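Side-chain contacts in chitin deacetylase 1 (Bombyx mori, PDB 5ZNT), which hydrolyses the N-acetamido groups of N-acetyl-D-glucosamine residues in chitin, a zinc-dependent reaction that yields chitosan and acetate: residues N156-M161 / L167-I172; Q260-L265 / H295-F300. All coordinates share one frame; numbering follows the deposited sequence.

Contact 1: residues N156-M161 / L167-I172; sequences NQFTMM and LYDSTI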
ATOM      1  N   ASN A 156     -15.661 -11.520   5.114  1.00 27.97           N
ATOM      2  CA  ASN A 156     -15.226 -11.358   6.499  1.00 28.03           C
ATOM      3  C   ASN A 156     -14.191 -10.248   6.628  1.00 21.55           C
ATOM      4  O   ASN A 156     -14.291  -9.405   7.524  1.00 27.53           O
ATOM      5  CB  ASN A 156     -14.666 -12.675   7.030  1.00 21.74           C
ATOM      6  CG  ASN A 156     -15.763 -13.681   7.341  1.00 28.77           C
ATOM      7  OD1 ASN A 156     -16.954 -13.354   7.316  1.00 28.31           O
ATOM      8  ND2 ASN A 156     -15.365 -14.901   7.628  1.00 25.81           N
ATOM      9  N   GLN A 157     -13.181 -10.242   5.748  1.00 25.80           N
ATOM     10  CA  GLN A 157     -12.162  -9.194   5.808  1.00 20.17           C
ATOM     11  C   GLN A 157     -12.801  -7.821   5.730  1.00 26.03           C
ATOM     12  O   GLN A 157     -12.485  -6.922   6.519  1.00 21.85           O
ATOM     13  CB  GLN A 157     -11.138  -9.365   4.685  1.00 22.59           C
ATOM     14  CG  GLN A 157     -10.144  -8.165   4.604  1.00 21.94           C
ATOM     15  CD  GLN A 157      -9.151  -8.273   3.461  1.00 25.38           C
ATOM     16  OE1 GLN A 157      -9.146  -9.260   2.727  1.00 24.78           O
ATOM     17  NE2 GLN A 157      -8.297  -7.244   3.304  1.00 22.15           N
ATOM     18  N   PHE A 158     -13.749  -7.650   4.799  1.00 25.01           N
ATOM     19  CA  PHE A 158     -14.314  -6.332   4.567  1.00 21.74           C
ATOM     20  C   PHE A 158     -15.364  -5.977   5.602  1.00 23.28           C
ATOM     21  O   PHE A 158     -15.488  -4.801   5.954  1.00 23.73           O
ATOM     22  CB  PHE A 158     -14.852  -6.256   3.128  1.00 28.17           C
ATOM     23  CG  PHE A 158     -13.759  -6.242   2.111  1.00 20.93           C
ATOM     24  CD1 PHE A 158     -13.099  -7.411   1.769  1.00 23.37           C
ATOM     25  CD2 PHE A 158     -13.314  -5.038   1.573  1.00 26.00           C
ATOM     26  CE1 PHE A 158     -12.052  -7.399   0.875  1.00 21.86           C
ATOM     27  CE2 PHE A 158     -12.261  -5.016   0.677  1.00 22.62           C
ATOM     28  CZ  PHE A 158     -11.638  -6.194   0.321  1.00 24.25           C
ATOM     29  N   THR A 159     -16.107  -6.966   6.127  1.00 21.73           N
ATOM     30  CA  THR A 159     -16.941  -6.693   7.293  1.00 27.65           C
ATOM     31  C   THR A 159     -16.091  -6.153   8.444  1.00 25.11           C
ATOM     32  O   THR A 159     -16.426  -5.136   9.061  1.00 21.55           O
ATOM     33  CB  THR A 159     -17.693  -7.959   7.721  1.00 32.95           C
ATOM     34  OG1 THR A 159     -18.510  -8.425   6.636  1.00 30.10           O
ATOM     35  CG2 THR A 159     -18.581  -7.666   8.943  1.00 32.79           C
ATOM     36  N   MET A 160     -14.965  -6.812   8.722  1.00 25.46           N
ATOM     37  CA  MET A 160     -14.060  -6.299   9.749  1.00 25.41           C
ATOM     38  C   MET A 160     -13.650  -4.865   9.438  1.00 20.79           C
ATOM     39  O   MET A 160     -13.713  -3.984  10.303  1.00 24.67           O
ATOM     40  CB  MET A 160     -12.824  -7.200   9.865  1.00 17.99           C
ATOM     41  CG  MET A 160     -11.784  -6.717  10.903  1.00 20.51           C
ATOM     42  SD  MET A 160     -10.678  -5.421  10.281  1.00 22.24           S
ATOM     43  CE  MET A 160      -9.677  -6.315   9.097  1.00 18.44           C
ATOM     44  N   MET A 161     -13.218  -4.608   8.207  1.00 23.96           N
ATOM     45  CA  MET A 161     -12.647  -3.293   7.919  1.00 22.70           C
ATOM     46  C   MET A 161     -13.686  -2.200   8.074  1.00 23.26           C
ATOM     47  O   MET A 161     -13.370  -1.091   8.529  1.00 23.21           O
ATOM     48  CB  MET A 161     -12.045  -3.284   6.515  1.00 22.59           C
ATOM     49  CG  MET A 161     -10.808  -4.175   6.426  1.00 20.05           C
ATOM     50  SD  MET A 161     -10.040  -4.146   4.810  1.00 23.09           S
ATOM     51  CE  MET A 161      -9.580  -2.420   4.691  1.00 19.25           C
ATOM     52  N   LEU A 167      -9.958   2.711   6.088  1.00 22.49           N
ATOM     53  CA  LEU A 167     -10.375   3.447   4.897  1.00 22.75           C
ATOM     54  C   LEU A 167     -10.317   2.570   3.653  1.00 23.17           C
ATOM     55  O   LEU A 167     -11.254   2.553   2.844  1.00 24.76           O
ATOM     56  CB  LEU A 167      -9.501   4.684   4.710  1.00 23.35           C
ATOM     57  CG  LEU A 167      -9.775   5.521   3.457  1.00 23.38           C
ATOM     58  CD1 LEU A 167     -11.207   6.093   3.505  1.00 27.46           C
ATOM     59  CD2 LEU A 167      -8.709   6.617   3.324  1.00 22.32           C
ATOM     60  N   TYR A 168      -9.231   1.830   3.471  1.00 17.84           N
ATOM     61  CA  TYR A 168      -9.091   1.103   2.228  1.00 19.48           C
ATOM     62  C   TYR A 168      -8.375  -0.205   2.455  1.00 21.46           C
ATOM     63  O   TYR A 168      -7.592  -0.365   3.401  1.00 21.57           O
ATOM     64  CB  TYR A 168      -8.337   1.910   1.165  1.00 19.20           C
ATOM     65  CG  TYR A 168      -6.872   2.139   1.483  1.00 21.87           C
ATOM     66  CD1 TYR A 168      -5.897   1.231   1.071  1.00 18.27           C
ATOM     67  CD2 TYR A 168      -6.471   3.251   2.213  1.00 18.40           C
ATOM     68  CE1 TYR A 168      -4.546   1.437   1.367  1.00 18.79           C
ATOM     69  CE2 TYR A 168      -5.124   3.461   2.524  1.00 20.76           C
ATOM     70  CZ  TYR A 168      -4.175   2.556   2.087  1.00 18.55           C
ATOM     71  OH  TYR A 168      -2.851   2.746   2.395  1.00 18.70           O
ATOM     72  N   ASP A 169      -8.635  -1.127   1.539  1.00 19.51           N
ATOM     73  CA  ASP A 169      -7.871  -2.340   1.367  1.00 18.01           C
ATOM     74  C   ASP A 169      -7.045  -2.240   0.090  1.00 21.64           C
ATOM     75  O   ASP A 169      -7.450  -1.594  -0.882  1.00 21.17           O
ATOM     76  CB  ASP A 169      -8.804  -3.545   1.288  1.00 20.90           C
ATOM     77  CG  ASP A 169      -8.077  -4.798   0.924  1.00 21.80           C
ATOM     78  OD1 ASP A 169      -7.301  -5.289   1.768  1.00 20.07           O
ATOM     79  OD2 ASP A 169      -8.239  -5.288  -0.210  1.00 21.49           O
ATOM     80  N   SER A 170      -5.868  -2.870   0.102  1.00 17.36           N
ATOM     81  CA  SER A 170      -5.065  -3.064  -1.110  1.00 21.36           C
ATOM     82  C   SER A 170      -4.558  -4.504  -1.076  1.00 18.13           C
ATOM     83  O   SER A 170      -3.368  -4.785  -0.911  1.00 19.07           O
ATOM     84  CB  SER A 170      -3.911  -2.069  -1.234  1.00 20.47           C
ATOM     85  OG  SER A 170      -3.302  -2.191  -2.530  1.00 15.99           O
ATOM     86  N   THR A 171      -5.493  -5.429  -1.220  1.00 17.16           N
ATOM     87  CA  THR A 171      -5.204  -6.857  -1.289  1.00 18.57           C
ATOM     88  C   THR A 171      -5.725  -7.510  -2.567  1.00 20.23           C
ATOM     89  O   THR A 171      -5.175  -8.521  -3.003  1.00 20.02           O
ATOM     90  CB  THR A 171      -5.829  -7.571  -0.079  1.00 19.27           C
ATOM     91  OG1 THR A 171      -5.457  -6.891   1.128  1.00 23.10           O
ATOM     92  CG2 THR A 171      -5.412  -9.028  -0.016  1.00 18.00           C
ATOM     93  N   ILE A 172      -6.758  -6.945  -3.178  1.00 20.94           N
ATOM     94  CA  ILE A 172      -7.409  -7.563  -4.328  1.00 23.55           C
ATOM     95  C   ILE A 172      -6.600  -7.271  -5.581  1.00 21.76           C
ATOM     96  O   ILE A 172      -6.268  -6.116  -5.865  1.00 22.11           O
ATOM     97  CB  ILE A 172      -8.849  -7.052  -4.456  1.00 23.82           C
ATOM     98  CG1 ILE A 172      -9.657  -7.553  -3.259  1.00 19.04           C
ATOM     99  CG2 ILE A 172      -9.467  -7.510  -5.810  1.00 22.29           C
ATOM    100  CD1 ILE A 172     -11.043  -6.953  -3.184  1.00 20.77           C
TER
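In the beta-alpha-beta unit of strand 144-145, helix 154-163 and strand 168-169, Gln157, Phe158 and Met161 of the helix converge on Asp169 of the returning strand. Gln157 carries its CG anti to the backbone N (chi1 173°) and runs extended beyond it, which brings NE2 to 2.7 Å from Asp169 OD1. The amide and carboxylate planes stand 88° apart, and the other end of the amide, OE1, is hydrogen-bonded to Gly153 N. The Phe158 ring approaches obliquely: its CZ lies 3.6 Å from Asp169 OD2 and equally far from CD1 of Ile172, so one ring corner touches both the carboxylate and an apolar methyl. Met161 SD lies 3.8 Å from Asp169 CB. The bend at chi3 (62°) turns the methyl of Met161 toward the strand backbone, where it packs tightly, Met161 CE sitting 3.1 Å from Tyr168 O.

The crossover belongs to the (beta/alpha) barrel of the carbohydrate esterase 4 deacetylases, and the chain turns just past its short strand. There Asp169 OD2 accepts from Thr171 N at 2.9 Å, an Asx turn, the donor standing well above the carboxylate plane. Thr171 OG1 donates to Asp169 OD1 on its syn side at 2.5 Å and is also hydrogen-bonded to Ala147 N. Glu210 of the neighbouring strand 209-214 brings a second carboxylate close to Asp169 OD2. The Thr171 side chain lies about 7 Å from that of the zinc ligand His101.

Contact 2: residues Q260-L265 / H295-F300; sequences QNRAPL and HNDVYF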
ATOM      1  N   GLN A 260      -3.129   5.429 -21.564  1.00 28.38           N
ATOM      2  CA  GLN A 260      -4.534   5.019 -21.637  1.00 26.23           C
ATOM      3  C   GLN A 260      -5.397   5.867 -20.714  1.00 30.90           C
ATOM      4  O   GLN A 260      -5.653   7.038 -21.005  1.00 30.37           O
ATOM      5  CB  GLN A 260      -4.689   3.525 -21.321  1.00 26.40           C
ATOM      6  CG  GLN A 260      -3.956   2.642 -22.339  1.00 25.33           C
ATOM      7  CD  GLN A 260      -4.192   1.155 -22.174  1.00 37.80           C
ATOM      8  OE1 GLN A 260      -5.228   0.625 -22.596  1.00 35.51           O
ATOM      9  NE2 GLN A 260      -3.211   0.456 -21.589  1.00 32.87           N
ATOM     10  N   ASN A 261      -5.858   5.308 -19.594  1.00 24.33           N
ATOM     11  CA  ASN A 261      -6.758   6.035 -18.710  1.00 26.26           C
ATOM     12  C   ASN A 261      -6.048   6.658 -17.507  1.00 23.85           C
ATOM     13  O   ASN A 261      -6.719   7.172 -16.604  1.00 25.38           O
ATOM     14  CB  ASN A 261      -7.882   5.108 -18.236  1.00 26.50           C
ATOM     15  CG  ASN A 261      -7.361   3.932 -17.432  1.00 26.74           C
ATOM     16  OD1 ASN A 261      -6.154   3.674 -17.406  1.00 27.79           O
ATOM     17  ND2 ASN A 261      -8.267   3.194 -16.794  1.00 25.68           N
ATOM     18  N   ARG A 262      -4.721   6.631 -17.478  1.00 24.53           N
ATOM     19  CA  ARG A 262      -3.934   7.178 -16.359  1.00 27.90           C
ATOM     20  C   ARG A 262      -4.375   6.624 -15.002  1.00 21.76           C
ATOM     21  O   ARG A 262      -4.348   7.332 -13.989  1.00 24.38           O
ATOM     22  CB  ARG A 262      -3.977   8.704 -16.345  1.00 25.07           C
ATOM     23  CG  ARG A 262      -3.458   9.280 -17.650  1.00 28.63           C
ATOM     24  CD  ARG A 262      -2.495  10.385 -17.426  1.00 27.86           C
ATOM     25  NE  ARG A 262      -1.853  10.748 -18.684  1.00 32.28           N
ATOM     26  CZ  ARG A 262      -1.553  11.996 -19.020  1.00 34.40           C
ATOM     27  NH1 ARG A 262      -1.834  12.987 -18.177  1.00 27.02           N
ATOM     28  NH2 ARG A 262      -0.973  12.251 -20.195  1.00 30.68           N
ATOM     29  N   ALA A 263      -4.786   5.363 -14.967  1.00 23.44           N
ATOM     30  CA  ALA A 263      -5.064   4.734 -13.684  1.00 25.60           C
ATOM     31  C   ALA A 263      -3.794   4.761 -12.835  1.00 18.59           C
ATOM     32  O   ALA A 263      -2.693   4.574 -13.365  1.00 22.39           O
ATOM     33  CB  ALA A 263      -5.539   3.292 -13.879  1.00 22.20           C
ATOM     34  N   PRO A 264      -3.902   5.026 -11.537  1.00 22.98           N
ATOM     35  CA  PRO A 264      -2.717   4.967 -10.674  1.00 20.23           C
ATOM     36  C   PRO A 264      -1.925   3.690 -10.922  1.00 19.69           C
ATOM     37  O   PRO A 264      -2.488   2.601 -11.084  1.00 24.56           O
ATOM     38  CB  PRO A 264      -3.304   5.024  -9.259  1.00 18.81           C
ATOM     39  CG  PRO A 264      -4.584   5.849  -9.429  1.00 18.43           C
ATOM     40  CD  PRO A 264      -5.126   5.424 -10.815  1.00 19.10           C
ATOM     41  N   LEU A 265      -0.618   3.845 -11.048  1.00 18.45           N
ATOM     42  CA  LEU A 265       0.281   2.723 -11.282  1.00 21.05           C
ATOM     43  C   LEU A 265       0.872   2.270  -9.944  1.00 24.91           C
ATOM     44  O   LEU A 265       1.533   3.051  -9.255  1.00 20.41           O
ATOM     45  CB  LEU A 265       1.399   3.142 -12.228  1.00 19.66           C
ATOM     46  CG  LEU A 265       2.606   2.211 -12.382  1.00 20.39           C
ATOM     47  CD1 LEU A 265       2.223   0.927 -13.094  1.00 22.20           C
ATOM     48  CD2 LEU A 265       3.725   2.926 -13.135  1.00 21.66           C
ATOM     49  N   HIS A 295       8.775  14.646 -16.578  1.00 23.08           N
ATOM     50  CA  HIS A 295       7.324  14.713 -16.471  1.00 26.04           C
ATOM     51  C   HIS A 295       6.919  15.749 -15.444  1.00 28.30           C
ATOM     52  O   HIS A 295       7.231  15.613 -14.251  1.00 25.96           O
ATOM     53  CB  HIS A 295       6.727  13.351 -16.091  1.00 25.15           C
ATOM     54  CG  HIS A 295       6.610  12.419 -17.246  1.00 24.39           C
ATOM     55  ND1 HIS A 295       5.470  12.341 -18.014  1.00 23.07           N
ATOM     56  CD2 HIS A 295       7.500  11.554 -17.794  1.00 25.80           C
ATOM     57  CE1 HIS A 295       5.656  11.455 -18.980  1.00 24.71           C
ATOM     58  NE2 HIS A 295       6.881  10.971 -18.875  1.00 27.64           N
ATOM     59  N   ASN A 296       6.205  16.771 -15.898  1.00 24.73           N
ATOM     60  CA  ASN A 296       5.556  17.684 -14.975  0.50 26.15           C
ATOM     61  C   ASN A 296       4.189  17.181 -14.545  1.00 23.93           C
ATOM     62  O   ASN A 296       3.517  17.850 -13.759  1.00 24.72           O
ATOM     63  CB  ASN A 296       5.440  19.094 -15.588  0.50 29.22           C
ATOM     64  CG  ASN A 296       4.589  19.140 -16.854  0.50 31.78           C
ATOM     65  OD1 ASN A 296       3.854  18.206 -17.175  0.50 30.48           O
ATOM     66  ND2 ASN A 296       4.686  20.258 -17.581  0.50 40.36           N
ATOM     67  N   ASP A 297       3.776  15.997 -15.022  1.00 22.95           N
ATOM     68  CA  ASP A 297       2.428  15.485 -14.803  1.00 25.46           C
ATOM     69  C   ASP A 297       2.416  14.116 -14.117  1.00 23.94           C
ATOM     70  O   ASP A 297       1.415  13.397 -14.210  1.00 25.00           O
ATOM     71  CB  ASP A 297       1.672  15.415 -16.139  1.00 23.60           C
ATOM     72  CG  ASP A 297       2.421  14.620 -17.194  1.00 30.26           C
ATOM     73  OD1 ASP A 297       3.557  14.171 -16.922  1.00 27.81           O
ATOM     74  OD2 ASP A 297       1.882  14.443 -18.314  1.00 32.13           O
ATOM     75  N   VAL A 298       3.496  13.747 -13.426  1.00 23.93           N
ATOM     76  CA  VAL A 298       3.612  12.460 -12.739  1.00 23.29           C
ATOM     77  C   VAL A 298       3.886  12.741 -11.261  1.00 22.21           C
ATOM     78  O   VAL A 298       4.809  13.495 -10.935  1.00 22.59           O
ATOM     79  CB  VAL A 298       4.726  11.585 -13.351  1.00 22.82           C
ATOM     80  CG1 VAL A 298       5.030  10.349 -12.461  1.00 20.66           C
ATOM     81  CG2 VAL A 298       4.351  11.130 -14.771  1.00 22.54           C
ATOM     82  N   TYR A 299       3.090  12.142 -10.377  1.00 19.04           N
ATOM     83  CA  TYR A 299       3.226  12.313  -8.928  1.00 18.49           C
ATOM     84  C   TYR A 299       3.384  10.952  -8.249  1.00 23.03           C
ATOM     85  O   TYR A 299       2.548  10.063  -8.440  1.00 20.90           O
ATOM     86  CB  TYR A 299       2.000  13.002  -8.329  1.00 17.08           C
ATOM     87  CG  TYR A 299       1.945  14.493  -8.542  1.00 22.10           C
ATOM     88  CD1 TYR A 299       1.607  15.025  -9.792  1.00 21.87           C
ATOM     89  CD2 TYR A 299       2.207  15.372  -7.495  1.00 21.53           C
ATOM     90  CE1 TYR A 299       1.540  16.410  -9.991  1.00 24.49           C
ATOM     91  CE2 TYR A 299       2.139  16.747  -7.682  1.00 24.86           C
ATOM     92  CZ  TYR A 299       1.807  17.253  -8.930  1.00 27.24           C
ATOM     93  OH  TYR A 299       1.737  18.614  -9.099  1.00 27.67           O
ATOM     94  N   PHE A 300       4.432  10.815  -7.432  1.00 21.22           N
ATOM     95  CA  PHE A 300       4.597   9.661  -6.542  1.00 19.98           C
ATOM     96  C   PHE A 300       3.936  10.009  -5.221  1.00 19.62           C
ATOM     97  O   PHE A 300       4.426  10.877  -4.488  1.00 20.98           O
ATOM     98  CB  PHE A 300       6.075   9.341  -6.346  1.00 18.80           C
ATOM     99  CG  PHE A 300       6.765   8.892  -7.601  1.00 19.45           C
ATOM    100  CD1 PHE A 300       7.196   9.819  -8.536  1.00 15.95           C
ATOM    101  CD2 PHE A 300       6.983   7.541  -7.849  1.00 22.08           C
ATOM    102  CE1 PHE A 300       7.823   9.411  -9.703  1.00 21.22           C
ATOM    103  CE2 PHE A 300       7.637   7.127  -9.008  1.00 21.88           C
ATOM    104  CZ  PHE A 300       8.040   8.061  -9.938  1.00 20.97           C
TER
HETATM  105  O   HOH W   1      -0.572  15.566 -19.587  1.00 44.97           O
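Arg262 of the loop 260-265 meets Asp297, just before strand 298-300. The loop follows helix 243-258, and Gln260 stays tied to that helix through a hydrogen bond from NE2 to Arg256 O. The Asn261 side chain reaches forward, its OD1 accepting from Ala263 N, two residues on, at 3.3 Å from above the carbonyl plane, an Asx turn, while its ND2 is hydrogen-bonded to Thr25 O and Pro180 O.

Between Asn261 and Ala263, Arg262 adopts a left-handed backbone conformation and sends its side chain to the acid. Its NH1 is 4.0 Å from Asp297 OD2, a long salt bridge. The oxygen lies well out of the guanidinium plane and the two flat groups are 82° apart, so charge alone acts directly between them. A water fills in the bonding: in the guanidinium plane, it accepts from Arg262 NH1 at 3.2 Å and donates to Asp297 OD2 at 3.0 Å. Backbone carbonyls also hold the guanidinium group, Val36 O at NH1 and Tyr258 O at NE, whereas the hydroxyl of the same Tyr258 is hydrogen-bonded to Asp297 OD2. The other carboxylate oxygen faces its own segment. With CG set between backbone N and carbonyl carbon (chi1 54°), Asp297 offers the syn lone pair of OD1 to His295 ND1 at 2.9 Å, in the plane of the imidazole ring.

Beyond Ala263, whose O accepts hydrogen bonds from His257 ND1 and Gln38 NE2, the chain enters strand 265-270 at Leu265. Strands 265-270 and 298-300 both run parallel to strand 38-45, and the buried, water-mediated ion pair lies where their leading ends enter this parallel sheet of the (beta/alpha) barrel.

Both segments of contact 1 precede those of contact 2 in sequence; the centres are about 25 Å apart and the nearest atoms about 10 Å, without touching. Their strands belong to different sheets of the one catalytic domain: 167-172 brings strand 168-169 into the mixed sheet with strands 144-145 and 209-214, whereas both segments of contact 2 lead into the parallel sheet around strand 38-45. Helix 303-311, which follows strand 298-300, lies against Tyr168 and Ser170 and so links the two regions. In contact 1 the side chain of Thr171 is about 10 Å from the zinc ion; contact 2 lies away from the zinc site, although strand 38-45 leads directly to the zinc ligand Asp46.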